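Local coordinates for fructose-bisphosphatase (Pyrococcus horikoshii, PDB 1VDW), which probably catalyses the magnesium-dependent hydrolysis of fructose 1,6-bisphosphate to fructose 6-phosphate and phosphate as a homodimer of the inositol monophosphatase superfamily, at residues Arg194-Thr200 with Ser229-Asn235; Asn20-Leu24 with Val46-Ala50; Val121-Tyr125 with Tyr134-Glu138; Trp6-Asp12 with Lys57-Val63. All blocks are in the same frame, centred on the assembly; numbering follows the deposited sequence. Where two conformers were deposited one is given.

Interaction 1. Residues Arg194-Thr200 with Ser229-Asn235; sequences RNYLRPT and SATEKVN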
loop_
_atom_site.group_PDB
_atom_site.type_symbol
_atom_site.label_atom_id
_atom_site.label_comp_id
_atom_site.label_asym_id
_atom_site.label_seq_id
_atom_site.Cartn_x
_atom_site.Cartn_y
_atom_site.Cartn_z
ATOM N N ARG A 194 6.941 16.050 5.360
ATOM C CA ARG A 194 7.559 16.473 4.106
ATOM C C ARG A 194 7.317 17.936 3.739
ATOM O O ARG A 194 7.930 18.437 2.795
ATOM C CB ARG A 194 7.030 15.627 2.945
ATOM C CG ARG A 194 7.320 14.143 3.010
ATOM C CD ARG A 194 6.639 13.443 1.843
ATOM N NE ARG A 194 5.184 13.467 1.961
ATOM C CZ ARG A 194 4.348 13.080 1.000
ATOM N NH1 ARG A 194 4.821 12.645 -0.160
ATOM N NH2 ARG A 194 3.039 13.105 1.205
ATOM N N ASN A 195 6.423 18.609 4.461
ATOM C CA ASN A 195 6.070 19.993 4.144
ATOM C C ASN A 195 5.540 19.957 2.708
ATOM O O ASN A 195 5.780 20.865 1.910
ATOM C CB ASN A 195 7.302 20.902 4.232
ATOM C CG ASN A 195 6.937 22.368 4.307
ATOM O OD1 ASN A 195 6.208 22.790 5.206
ATOM N ND2 ASN A 195 7.443 23.155 3.364
ATOM N N TYR A 196 4.797 18.893 2.406
ATOM C CA TYR A 196 4.248 18.630 1.078
ATOM C C TYR A 196 2.719 18.617 0.995
ATOM O O TYR A 196 2.141 19.046 -0.001
ATOM C CB TYR A 196 4.793 17.279 0.604
ATOM C CG TYR A 196 4.235 16.761 -0.702
ATOM C CD1 TYR A 196 4.731 17.211 -1.925
ATOM C CD2 TYR A 196 3.236 15.787 -0.713
ATOM C CE1 TYR A 196 4.249 16.699 -3.130
ATOM C CE2 TYR A 196 2.749 15.270 -1.907
ATOM C CZ TYR A 196 3.261 15.727 -3.111
ATOM O OH TYR A 196 2.792 15.199 -4.293
ATOM N N LEU A 197 2.067 18.103 2.032
ATOM C CA LEU A 197 0.610 18.011 2.051
ATOM C C LEU A 197 -0.096 19.356 2.048
ATOM O O LEU A 197 0.452 20.359 2.495
ATOM C CB LEU A 197 0.154 17.224 3.280
ATOM C CG LEU A 197 0.592 15.763 3.385
ATOM C CD1 LEU A 197 0.196 15.218 4.747
ATOM C CD2 LEU A 197 -0.043 14.948 2.272
ATOM N N ARG A 198 -1.323 19.358 1.535
ATOM C CA ARG A 198 -2.154 20.557 1.495
ATOM C C ARG A 198 -3.385 20.259 2.345
ATOM O O ARG A 198 -3.697 19.095 2.604
ATOM C CB ARG A 198 -2.582 20.863 0.059
ATOM C CG ARG A 198 -1.423 20.994 -0.915
ATOM C CD ARG A 198 -0.544 22.185 -0.578
ATOM N NE ARG A 198 -0.688 23.261 -1.554
ATOM C CZ ARG A 198 -0.314 23.172 -2.827
ATOM N NH1 ARG A 198 0.233 22.052 -3.284
ATOM N NH2 ARG A 198 -0.485 24.201 -3.645
ATOM N N PRO A 199 -4.101 21.301 2.799
ATOM C CA PRO A 199 -5.294 21.066 3.619
ATOM C C PRO A 199 -6.308 20.169 2.904
ATOM O O PRO A 199 -7.013 19.382 3.538
ATOM C CB PRO A 199 -5.828 22.477 3.853
ATOM C CG PRO A 199 -4.578 23.301 3.874
ATOM C CD PRO A 199 -3.807 22.743 2.701
ATOM N N THR A 200 -6.372 20.291 1.584
ATOM C CA THR A 200 -7.292 19.495 0.778
ATOM C C THR A 200 -6.989 17.997 0.858
ATOM O O THR A 200 -7.890 17.162 0.719
ATOM C CB THR A 200 -7.252 19.940 -0.699
ATOM O OG1 THR A 200 -5.890 20.014 -1.143
ATOM C CG2 THR A 200 -7.902 21.309 -0.856
ATOM N N SER A 229 -7.574 26.605 2.428
ATOM C CA SER A 229 -6.511 26.931 1.492
ATOM C C SER A 229 -6.108 25.690 0.709
ATOM O O SER A 229 -6.171 24.572 1.221
ATOM C CB SER A 229 -5.296 27.479 2.244
ATOM O OG SER A 229 -4.212 27.703 1.361
ATOM N N ALA A 230 -5.697 25.891 -0.538
ATOM C CA ALA A 230 -5.276 24.785 -1.386
ATOM C C ALA A 230 -3.782 24.888 -1.665
ATOM O O ALA A 230 -3.220 24.068 -2.390
ATOM C CB ALA A 230 -6.056 24.807 -2.695
ATOM N N THR A 231 -3.143 25.895 -1.074
ATOM C CA THR A 231 -1.714 26.124 -1.270
ATOM C C THR A 231 -0.882 25.971 0.004
ATOM O O THR A 231 0.317 25.699 -0.059
ATOM C CB THR A 231 -1.464 27.530 -1.843
ATOM O OG1 THR A 231 -2.001 28.514 -0.951
ATOM C CG2 THR A 231 -2.129 27.672 -3.203
ATOM N N GLU A 232 -1.518 26.153 1.157
ATOM C CA GLU A 232 -0.831 26.031 2.438
ATOM C C GLU A 232 -0.226 24.638 2.620
ATOM O O GLU A 232 -0.906 23.629 2.428
ATOM C CB GLU A 232 -1.813 26.325 3.576
ATOM C CG GLU A 232 -1.284 26.024 4.966
ATOM C CD GLU A 232 -2.289 26.363 6.051
ATOM O OE1 GLU A 232 -2.066 25.972 7.217
ATOM O OE2 GLU A 232 -3.301 27.026 5.739
ATOM N N LYS A 233 1.052 24.586 2.987
ATOM C CA LYS A 233 1.731 23.309 3.201
ATOM C C LYS A 233 1.520 22.882 4.644
ATOM O O LYS A 233 1.626 23.697 5.561
ATOM C CB LYS A 233 3.228 23.441 2.914
ATOM C CG LYS A 233 3.558 23.842 1.487
ATOM C CD LYS A 233 3.074 22.800 0.491
ATOM C CE LYS A 233 3.352 23.233 -0.941
ATOM N NZ LYS A 233 2.641 24.497 -1.287
ATOM N N VAL A 234 1.223 21.605 4.853
ATOM C CA VAL A 234 0.986 21.114 6.198
ATOM C C VAL A 234 1.718 19.816 6.516
ATOM O O VAL A 234 1.963 18.985 5.638
ATOM C CB VAL A 234 -0.533 20.898 6.443
ATOM C CG1 VAL A 234 -1.084 19.908 5.432
ATOM C CG2 VAL A 234 -0.774 20.403 7.861
ATOM N N ASN A 235 2.074 19.666 7.785
ATOM C CA ASN A 235 2.741 18.472 8.286
ATOM C C ASN A 235 1.836 17.921 9.366
ATOM O O ASN A 235 1.235 18.681 10.127
ATOM C CB ASN A 235 4.096 18.816 8.897
ATOM C CG ASN A 235 5.080 19.308 7.873
ATOM O OD1 ASN A 235 5.412 18.599 6.925
ATOM N ND2 ASN A 235 5.556 20.535 8.053
HETATM O O HOH W 1 3.715 17.058 4.271
#
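Beside the predicted Mg(2+) site of this inositol monophosphatase fold, Arg194-Thr200 leads into the helix that carries Asp201, while Ser229-Asn235 leads into strand 234-239. Val234 N donates to Leu197 O at 2.8 Å, and Leu197 CB lies 3.7 Å from Val234 CG1, two apolar side chains resting on helix 199-211. Nearer Asn235 no direct Tyr196-Val234 hydrogen bond forms, and water 1 bridges them, accepting from Tyr196 N at 2.8 Å and donating to Val234 O at 2.9 Å. Asn235 offers OD1 to Asn195 N at 2.7 Å. Arg198, the N-cap residue, is held by a salt bridge to Glu68, itself a predicted metal ligand. Arg198 NE is 3.6 Å from Lys233 NZ, a like-charge approach probably offset by Glu68 and by Lys233 NZ donating to Thr231 O at 2.9 Å. Pro199 suits a first helical turn, where no backbone donor is needed. Ser229 OG accepts from Thr231 N at 3.2 Å, an ST turn, and from Glu232 N at 3.1 Å, an ST motif.

Interaction 2. Residues Asn20-Leu24 with Val46-Ala50; sequences NIMPL and VDKVA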
loop_
_atom_site.group_PDB
_atom_site.type_symbol
_atom_site.label_atom_id
_atom_site.label_comp_id
_atom_site.label_asym_id
_atom_site.label_seq_id
_atom_site.Cartn_x
_atom_site.Cartn_y
_atom_site.Cartn_z
ATOM N N ASN A 20 -17.402 6.692 -13.953
ATOM C CA ASN A 20 -16.478 7.464 -14.773
ATOM C C ASN A 20 -14.997 7.240 -14.516
ATOM O O ASN A 20 -14.181 7.398 -15.423
ATOM C CB ASN A 20 -16.785 8.952 -14.618
ATOM C CG ASN A 20 -18.111 9.338 -15.235
ATOM O OD1 ASN A 20 -18.226 9.466 -16.454
ATOM N ND2 ASN A 20 -19.125 9.515 -14.397
ATOM N N ILE A 21 -14.645 6.880 -13.287
ATOM C CA ILE A 21 -13.247 6.680 -12.943
ATOM C C ILE A 21 -12.766 5.232 -12.907
ATOM O O ILE A 21 -11.742 4.909 -13.503
ATOM C CB ILE A 21 -12.913 7.335 -11.578
ATOM C CG1 ILE A 21 -13.224 8.834 -11.622
ATOM C CG2 ILE A 21 -11.448 7.105 -11.238
ATOM C CD1 ILE A 21 -12.410 9.608 -12.640
ATOM N N MET A 22 -13.486 4.351 -12.222
ATOM C CA MET A 22 -13.024 2.967 -12.138
ATOM C C MET A 22 -12.793 2.255 -13.473
ATOM O O MET A 22 -11.897 1.416 -13.575
ATOM C CB MET A 22 -13.947 2.135 -11.245
ATOM C CG MET A 22 -13.795 2.433 -9.749
ATOM S SD MET A 22 -12.077 2.342 -9.139
ATOM C CE MET A 22 -11.802 0.591 -9.161
ATOM N N PRO A 23 -13.590 2.566 -14.512
ATOM C CA PRO A 23 -13.325 1.863 -15.771
ATOM C C PRO A 23 -11.938 2.216 -16.307
ATOM O O PRO A 23 -11.406 1.540 -17.188
ATOM C CB PRO A 23 -14.439 2.364 -16.686
ATOM C CG PRO A 23 -15.566 2.612 -15.733
ATOM C CD PRO A 23 -14.861 3.309 -14.589
ATOM N N LEU A 24 -11.358 3.282 -15.766
ATOM C CA LEU A 24 -10.040 3.736 -16.184
ATOM C C LEU A 24 -8.908 3.006 -15.464
ATOM O O LEU A 24 -7.751 3.094 -15.874
ATOM C CB LEU A 24 -9.905 5.246 -15.962
ATOM C CG LEU A 24 -10.823 6.152 -16.792
ATOM C CD1 LEU A 24 -10.587 7.604 -16.407
ATOM C CD2 LEU A 24 -10.552 5.944 -18.277
ATOM N N VAL A 46 -7.227 10.821 -15.715
ATOM C CA VAL A 46 -8.000 10.413 -14.549
ATOM C C VAL A 46 -8.189 11.536 -13.520
ATOM O O VAL A 46 -9.246 11.631 -12.896
ATOM C CB VAL A 46 -7.371 9.172 -13.861
ATOM C CG1 VAL A 46 -6.047 9.534 -13.212
ATOM C CG2 VAL A 46 -8.346 8.602 -12.846
ATOM N N ASP A 47 -7.183 12.386 -13.349
ATOM C CA ASP A 47 -7.288 13.496 -12.400
ATOM C C ASP A 47 -8.370 14.476 -12.842
ATOM O O ASP A 47 -9.186 14.928 -12.039
ATOM C CB ASP A 47 -5.968 14.263 -12.302
ATOM C CG ASP A 47 -4.812 13.386 -11.897
ATOM O OD1 ASP A 47 -4.942 12.673 -10.882
ATOM O OD2 ASP A 47 -3.775 13.424 -12.589
ATOM N N LYS A 48 -8.360 14.800 -14.132
ATOM C CA LYS A 48 -9.320 15.739 -14.692
ATOM C C LYS A 48 -10.738 15.195 -14.664
ATOM O O LYS A 48 -11.681 15.927 -14.355
ATOM C CB LYS A 48 -8.927 16.097 -16.127
ATOM C CG LYS A 48 -9.842 17.130 -16.780
ATOM C CD LYS A 48 -9.899 18.424 -15.977
ATOM C CE LYS A 48 -8.533 19.086 -15.874
ATOM N NZ LYS A 48 -8.609 20.397 -15.168
ATOM N N VAL A 49 -10.899 13.919 -14.994
ATOM C CA VAL A 49 -12.223 13.322 -14.977
ATOM C C VAL A 49 -12.751 13.323 -13.547
ATOM O O VAL A 49 -13.910 13.657 -13.307
ATOM C CB VAL A 49 -12.208 11.876 -15.519
ATOM C CG1 VAL A 49 -13.587 11.251 -15.369
ATOM C CG2 VAL A 49 -11.787 11.876 -16.986
ATOM N N ALA A 50 -11.895 12.964 -12.595
ATOM C CA ALA A 50 -12.299 12.937 -11.196
ATOM C C ALA A 50 -12.697 14.338 -10.747
ATOM O O ALA A 50 -13.675 14.518 -10.022
ATOM C CB ALA A 50 -11.157 12.410 -10.330
#
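Val46 opens the contact from the first turn of helix 45-60: its CG2 touches Ile21 CG2 at 3.8 Å and Leu24 CD1 at 4.3 Å, so a branched side chain close to the helix axis meets two longer ones reaching in. One turn after Val46, Val49 points toward Asn20-Leu24, and its CG1 is 3.4 Å from Ile21 CD1. Ala50 follows, small enough for Ile21 CD1 to settle 3.8 Å from its CB and 3.4 Å from its N. No hydrogen bond crosses; the contact is mainly apolar side-chain packing, with Ile21 touching Val46, Val49 and Ala50. Phe92 of helix 89-93 covers Ile21, Leu24 and Val46 from another side, and Val46 also rests on Leu86, a predicted Mg(2+) ligand residue. The arrangement belongs to the inositol monophosphatase fold of this protein, in which the exit of helix 3-20 packs on the first turns of helix 45-60, near Leu86 of the predicted Mg(2+) site.

Interaction 3. Residues Val121-Tyr125 with Tyr134-Glu138; sequences VERLY and YLNGE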
loop_
_atom_site.group_PDB
_atom_site.type_symbol
_atom_site.label_atom_id
_atom_site.label_comp_id
_atom_site.label_asym_id
_atom_site.label_seq_id
_atom_site.Cartn_x
_atom_site.Cartn_y
_atom_site.Cartn_z
ATOM N N VAL A 121 -12.014 -1.628 -2.311
ATOM C CA VAL A 121 -12.643 -2.534 -1.358
ATOM C C VAL A 121 -14.059 -2.088 -0.984
ATOM O O VAL A 121 -14.605 -2.518 0.023
ATOM C CB VAL A 121 -11.781 -2.701 -0.083
ATOM C CG1 VAL A 121 -10.603 -3.621 -0.383
ATOM C CG2 VAL A 121 -11.287 -1.345 0.403
ATOM N N GLU A 122 -14.638 -1.222 -1.813
ATOM C CA GLU A 122 -16.007 -0.742 -1.621
ATOM C C GLU A 122 -16.274 -0.230 -0.215
ATOM O O GLU A 122 -17.302 -0.540 0.385
ATOM C CB GLU A 122 -16.989 -1.870 -1.953
ATOM C CG GLU A 122 -16.884 -2.359 -3.394
ATOM C CD GLU A 122 -17.756 -3.569 -3.682
ATOM O OE1 GLU A 122 -18.914 -3.596 -3.222
ATOM O OE2 GLU A 122 -17.286 -4.490 -4.384
ATOM N N ARG A 123 -15.355 0.573 0.306
ATOM C CA ARG A 123 -15.490 1.106 1.653
ATOM C C ARG A 123 -15.820 2.579 1.728
ATOM O O ARG A 123 -15.159 3.407 1.093
ATOM C CB ARG A 123 -14.202 0.899 2.440
ATOM C CG ARG A 123 -13.904 -0.504 2.840
ATOM C CD ARG A 123 -12.535 -0.493 3.484
ATOM N NE ARG A 123 -12.047 -1.824 3.786
ATOM C CZ ARG A 123 -10.774 -2.112 4.042
ATOM N NH1 ARG A 123 -9.839 -1.157 4.032
ATOM N NH2 ARG A 123 -10.437 -3.366 4.306
ATOM N N LEU A 124 -16.827 2.911 2.522
ATOM C CA LEU A 124 -17.186 4.305 2.717
ATOM C C LEU A 124 -16.946 4.663 4.176
ATOM O O LEU A 124 -17.635 4.154 5.064
ATOM C CB LEU A 124 -18.655 4.575 2.367
ATOM C CG LEU A 124 -19.099 6.028 2.611
ATOM C CD1 LEU A 124 -18.300 6.967 1.725
ATOM C CD2 LEU A 124 -20.591 6.183 2.329
ATOM N N TYR A 125 -15.942 5.504 4.421
ATOM C CA TYR A 125 -15.633 5.971 5.768
ATOM C C TYR A 125 -16.352 7.300 5.935
ATOM O O TYR A 125 -16.306 8.152 5.043
ATOM C CB TYR A 125 -14.135 6.233 5.942
ATOM C CG TYR A 125 -13.231 5.040 5.776
ATOM C CD1 TYR A 125 -12.723 4.371 6.887
ATOM C CD2 TYR A 125 -12.845 4.606 4.507
ATOM C CE1 TYR A 125 -11.840 3.297 6.736
ATOM C CE2 TYR A 125 -11.969 3.541 4.346
ATOM C CZ TYR A 125 -11.473 2.896 5.460
ATOM O OH TYR A 125 -10.589 1.849 5.295
ATOM N N TYR A 134 -17.599 6.137 11.097
ATOM C CA TYR A 134 -18.108 4.851 10.652
ATOM C C TYR A 134 -17.449 4.346 9.378
ATOM O O TYR A 134 -16.879 5.120 8.607
ATOM C CB TYR A 134 -19.615 4.984 10.374
ATOM C CG TYR A 134 -20.411 5.540 11.529
ATOM C CD1 TYR A 134 -21.064 4.689 12.417
ATOM C CD2 TYR A 134 -20.470 6.915 11.764
ATOM C CE1 TYR A 134 -21.752 5.189 13.516
ATOM C CE2 TYR A 134 -21.155 7.427 12.861
ATOM C CZ TYR A 134 -21.792 6.557 13.733
ATOM O OH TYR A 134 -22.454 7.058 14.833
ATOM N N LEU A 135 -17.533 3.035 9.183
ATOM C CA LEU A 135 -17.054 2.374 7.975
ATOM C C LEU A 135 -18.248 1.535 7.524
ATOM O O LEU A 135 -18.664 0.605 8.223
ATOM C CB LEU A 135 -15.856 1.461 8.246
ATOM C CG LEU A 135 -15.470 0.588 7.043
ATOM C CD1 LEU A 135 -15.202 1.444 5.814
ATOM C CD2 LEU A 135 -14.247 -0.237 7.391
ATOM N N ASN A 136 -18.808 1.877 6.371
ATOM C CA ASN A 136 -19.974 1.180 5.843
ATOM C C ASN A 136 -21.096 1.110 6.874
ATOM O O ASN A 136 -21.816 0.111 6.977
ATOM C CB ASN A 136 -19.590 -0.213 5.334
ATOM C CG ASN A 136 -18.718 -0.143 4.097
ATOM O OD1 ASN A 136 -18.590 0.919 3.488
ATOM N ND2 ASN A 136 -18.123 -1.265 3.712
ATOM N N GLY A 137 -21.238 2.185 7.640
ATOM C CA GLY A 137 -22.296 2.258 8.632
ATOM C C GLY A 137 -21.999 1.683 10.002
ATOM O O GLY A 137 -22.802 1.842 10.921
ATOM N N GLU A 138 -20.864 1.009 10.149
ATOM C CA GLU A 138 -20.486 0.417 11.429
ATOM C C GLU A 138 -19.531 1.367 12.144
ATOM O O GLU A 138 -18.586 1.871 11.541
ATOM C CB GLU A 138 -19.794 -0.929 11.213
ATOM C CG GLU A 138 -20.517 -1.904 10.283
ATOM C CD GLU A 138 -21.903 -2.286 10.768
ATOM O OE1 GLU A 138 -22.084 -2.441 11.993
ATOM O OE2 GLU A 138 -22.807 -2.454 9.920
HETATM O O HOH W 2 -16.438 -3.158 2.050
HETATM O O HOH W 3 -19.941 4.619 6.922
#
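The two segments run antiparallel, Tyr125 facing Leu135 as a non-hydrogen-bonded pair with their CA atoms 4.5 Å apart. Asn136, inside the type I' turn from Leu135 to Glu138, donates N to Leu124 O at 2.9 Å. It and Gly137 take the two left-handed central positions, the classic Asn-Gly pair: asparagine tolerates positive phi, and at Gly137 a CB would jam against the preceding carbonyl. Asn136 also prolongs the pairing with its side chain, OD1 accepting from Leu124 N at 2.8 Å. Water 3 links Leu124 O (3.0 Å) with Gly137 N (2.8 Å). On the face shared by Tyr125 and Leu135, Leu135 CD1 sits 3.8 Å above the Tyr125 ring centroid, almost on the ring normal, a CH-pi contact. Glu122 and Arg123 form a G1 bulge facing Glu118, which makes a salt bridge with Arg123 and a hydrogen bond with Tyr125 OH. Helix 175-184 packs on Tyr125, Arg123 and Leu135, while Arg123 reaches Gly95 O of the second subunit from this hairpin of the large mixed sheet.

Interaction 4. Residues Trp6-Asp12 with Lys57-Val63; sequences WRKIAID and KFKDLGV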
loop_
_atom_site.group_PDB
_atom_site.type_symbol
_atom_site.label_atom_id
_atom_site.label_comp_id
_atom_site.label_asym_id
_atom_site.label_seq_id
_atom_site.Cartn_x
_atom_site.Cartn_y
_atom_site.Cartn_z
ATOM N N TRP A 6 -26.101 15.483 3.057
ATOM C CA TRP A 6 -24.726 15.383 2.583
ATOM C C TRP A 6 -24.354 13.922 2.348
ATOM O O TRP A 6 -23.583 13.603 1.442
ATOM C CB TRP A 6 -23.762 16.024 3.584
ATOM C CG TRP A 6 -23.860 17.518 3.607
ATOM C CD1 TRP A 6 -24.282 18.301 4.647
ATOM C CD2 TRP A 6 -23.566 18.411 2.527
ATOM N NE1 TRP A 6 -24.267 19.622 4.280
ATOM C CE2 TRP A 6 -23.829 19.722 2.987
ATOM C CE3 TRP A 6 -23.097 18.233 1.219
ATOM C CZ2 TRP A 6 -23.649 20.850 2.177
ATOM C CZ3 TRP A 6 -22.916 19.358 0.412
ATOM C CH2 TRP A 6 -23.189 20.649 0.899
ATOM N N ARG A 7 -24.909 13.030 3.160
ATOM C CA ARG A 7 -24.622 11.613 3.001
ATOM C C ARG A 7 -25.200 11.114 1.675
ATOM O O ARG A 7 -24.636 10.228 1.035
ATOM C CB ARG A 7 -25.179 10.830 4.195
ATOM C CG ARG A 7 -24.604 11.310 5.530
ATOM C CD ARG A 7 -25.076 10.485 6.714
ATOM N NE ARG A 7 -24.447 9.167 6.768
ATOM C CZ ARG A 7 -24.651 8.287 7.742
ATOM N NH1 ARG A 7 -25.469 8.584 8.745
ATOM N NH2 ARG A 7 -24.032 7.114 7.722
ATOM N N LYS A 8 -26.320 11.700 1.254
ATOM C CA LYS A 8 -26.941 11.329 -0.018
ATOM C C LYS A 8 -26.000 11.749 -1.146
ATOM O O LYS A 8 -25.827 11.039 -2.138
ATOM C CB LYS A 8 -28.301 12.032 -0.163
ATOM C CG LYS A 8 -29.087 11.706 -1.436
ATOM C CD LYS A 8 -28.721 12.613 -2.606
ATOM C CE LYS A 8 -29.605 12.332 -3.819
ATOM N NZ LYS A 8 -29.276 13.210 -4.977
ATOM N N ILE A 9 -25.381 12.913 -0.985
ATOM C CA ILE A 9 -24.446 13.411 -1.981
ATOM C C ILE A 9 -23.230 12.484 -2.077
ATOM O O ILE A 9 -22.707 12.248 -3.167
ATOM C CB ILE A 9 -23.998 14.847 -1.632
ATOM C CG1 ILE A 9 -25.210 15.781 -1.709
ATOM C CG2 ILE A 9 -22.898 15.304 -2.580
ATOM C CD1 ILE A 9 -24.913 17.216 -1.369
ATOM N N ALA A 10 -22.793 11.955 -0.939
ATOM C CA ALA A 10 -21.647 11.048 -0.926
ATOM C C ALA A 10 -21.948 9.838 -1.809
ATOM O O ALA A 10 -21.092 9.376 -2.567
ATOM C CB ALA A 10 -21.347 10.600 0.497
ATOM N N ILE A 11 -23.173 9.326 -1.713
ATOM C CA ILE A 11 -23.559 8.179 -2.520
ATOM C C ILE A 11 -23.587 8.536 -4.007
ATOM O O ILE A 11 -23.170 7.738 -4.842
ATOM C CB ILE A 11 -24.931 7.625 -2.098
ATOM C CG1 ILE A 11 -24.882 7.201 -0.629
ATOM C CG2 ILE A 11 -25.317 6.450 -2.990
ATOM C CD1 ILE A 11 -23.801 6.200 -0.309
ATOM N N ASP A 12 -24.083 9.724 -4.348
ATOM C CA ASP A 12 -24.096 10.129 -5.752
ATOM C C ASP A 12 -22.657 10.105 -6.259
ATOM O O ASP A 12 -22.386 9.684 -7.382
ATOM C CB ASP A 12 -24.650 11.550 -5.932
ATOM C CG ASP A 12 -26.123 11.666 -5.581
ATOM O OD1 ASP A 12 -26.851 10.655 -5.660
ATOM O OD2 ASP A 12 -26.554 12.789 -5.243
ATOM N N LYS A 57 -20.310 18.932 -9.082
ATOM C CA LYS A 57 -21.348 18.521 -8.146
ATOM C C LYS A 57 -21.556 19.556 -7.043
ATOM O O LYS A 57 -22.675 20.014 -6.806
ATOM C CB LYS A 57 -20.969 17.174 -7.523
ATOM C CG LYS A 57 -22.000 16.593 -6.572
ATOM C CD LYS A 57 -23.235 16.101 -7.309
ATOM C CE LYS A 57 -24.144 15.307 -6.380
ATOM N NZ LYS A 57 -25.350 14.781 -7.080
ATOM N N PHE A 58 -20.472 19.933 -6.375
ATOM C CA PHE A 58 -20.550 20.905 -5.293
ATOM C C PHE A 58 -20.740 22.335 -5.780
ATOM O O PHE A 58 -21.414 23.132 -5.126
ATOM C CB PHE A 58 -19.306 20.797 -4.411
ATOM C CG PHE A 58 -19.227 19.504 -3.650
ATOM C CD1 PHE A 58 -20.145 19.221 -2.644
ATOM C CD2 PHE A 58 -18.263 18.553 -3.962
ATOM C CE1 PHE A 58 -20.108 18.009 -1.958
ATOM C CE2 PHE A 58 -18.217 17.335 -3.284
ATOM C CZ PHE A 58 -19.143 17.063 -2.279
ATOM N N LYS A 59 -20.157 22.662 -6.927
ATOM C CA LYS A 59 -20.297 24.004 -7.479
ATOM C C LYS A 59 -21.767 24.272 -7.781
ATOM O O LYS A 59 -22.291 25.339 -7.458
ATOM C CB LYS A 59 -19.473 24.150 -8.762
ATOM C CG LYS A 59 -19.543 25.537 -9.384
ATOM C CD LYS A 59 -18.715 25.626 -10.656
ATOM C CE LYS A 59 -18.823 27.005 -11.290
ATOM N NZ LYS A 59 -18.347 28.080 -10.376
ATOM N N ASP A 60 -22.431 23.293 -8.391
ATOM C CA ASP A 60 -23.841 23.425 -8.742
ATOM C C ASP A 60 -24.750 23.521 -7.521
ATOM O O ASP A 60 -25.877 24.005 -7.621
ATOM C CB ASP A 60 -24.289 22.253 -9.622
ATOM C CG ASP A 60 -23.529 22.184 -10.934
ATOM O OD1 ASP A 60 -23.027 23.233 -11.391
ATOM O OD2 ASP A 60 -23.445 21.082 -11.518
ATOM N N LEU A 61 -24.269 23.051 -6.374
ATOM C CA LEU A 61 -25.051 23.111 -5.143
ATOM C C LEU A 61 -24.996 24.511 -4.552
ATOM O O LEU A 61 -25.748 24.837 -3.632
ATOM C CB LEU A 61 -24.527 22.106 -4.119
ATOM C CG LEU A 61 -24.881 20.640 -4.367
ATOM C CD1 LEU A 61 -24.117 19.766 -3.389
ATOM C CD2 LEU A 61 -26.384 20.439 -4.212
ATOM N N GLY A 62 -24.090 25.329 -5.078
ATOM C CA GLY A 62 -23.952 26.696 -4.610
ATOM C C GLY A 62 -23.093 26.894 -3.374
ATOM O O GLY A 62 -23.142 27.955 -2.756
ATOM N N VAL A 63 -22.301 25.892 -3.009
ATOM C CA VAL A 63 -21.444 26.011 -1.833
ATOM C C VAL A 63 -20.034 26.441 -2.229
ATOM O O VAL A 63 -19.676 26.404 -3.408
ATOM C CB VAL A 63 -21.361 24.671 -1.056
ATOM C CG1 VAL A 63 -22.756 24.215 -0.661
ATOM C CG2 VAL A 63 -20.669 23.606 -1.906
#
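A single carboxylate oxygen serves two lysines here: Asp12 OD2 accepts from Lys57 NZ at 3.0 Å across the helix pair and from Lys8 NZ at 2.8 Å, one turn back in its own helix. The three form a salt-bridge network at the solvent side, where the long, flexible lysines can reach the carboxylate. Inward from it the contact becomes apolar. Ile9, pointing toward the other segment, puts CD1 3.3 Å from Leu61 CD1 and CG2 3.9 Å from Phe58 CE1. Trp6, Ile9 and Asp12 recur every three residues and so present one flank of helix 3-20. These two segments run in broadly opposite directions, as part of the helical layer that covers the large mixed sheet in the inositol monophosphatase fold; Trp6 and Phe58 both reach down to its strand 100-107. Trp6 is broad enough to bridge several partners, with CZ3 3.9 Å from Phe58 CE1 and 4.0 Å from Leu61 CD1. Gly62 completes a Schellman motif, adopting the positive phi that other residues take at a cost. The chain thereby turns toward the sheet, and Val63 CG1 comes 3.9 Å from Trp6 CH2, at the indole edge.

How the interactions relate
Along the chain the order is interaction 4 around interaction 2, then 3, then 1. Interactions 4 and 2 both join the first helical region to helix 45-60, whose two ends they use, with centres 18 Å apart. Interaction 3 belongs to the large mixed sheet these helices cover, and touches interaction 4 where Leu124 CD2 meets Ile11 CD1 at 4.2 Å. Interaction 1 lies at the start of strand 234-239 of the five-stranded sheet, with centres 24 to 26 Å from the others and on the opposite side of the chain's centre from interaction 3. Interactions 1 and 2 both lie near residues of the predicted Mg(2+) site, Glu68 and Asp201 for 1 and Leu86 for 2, while 3 reaches the dimer partner.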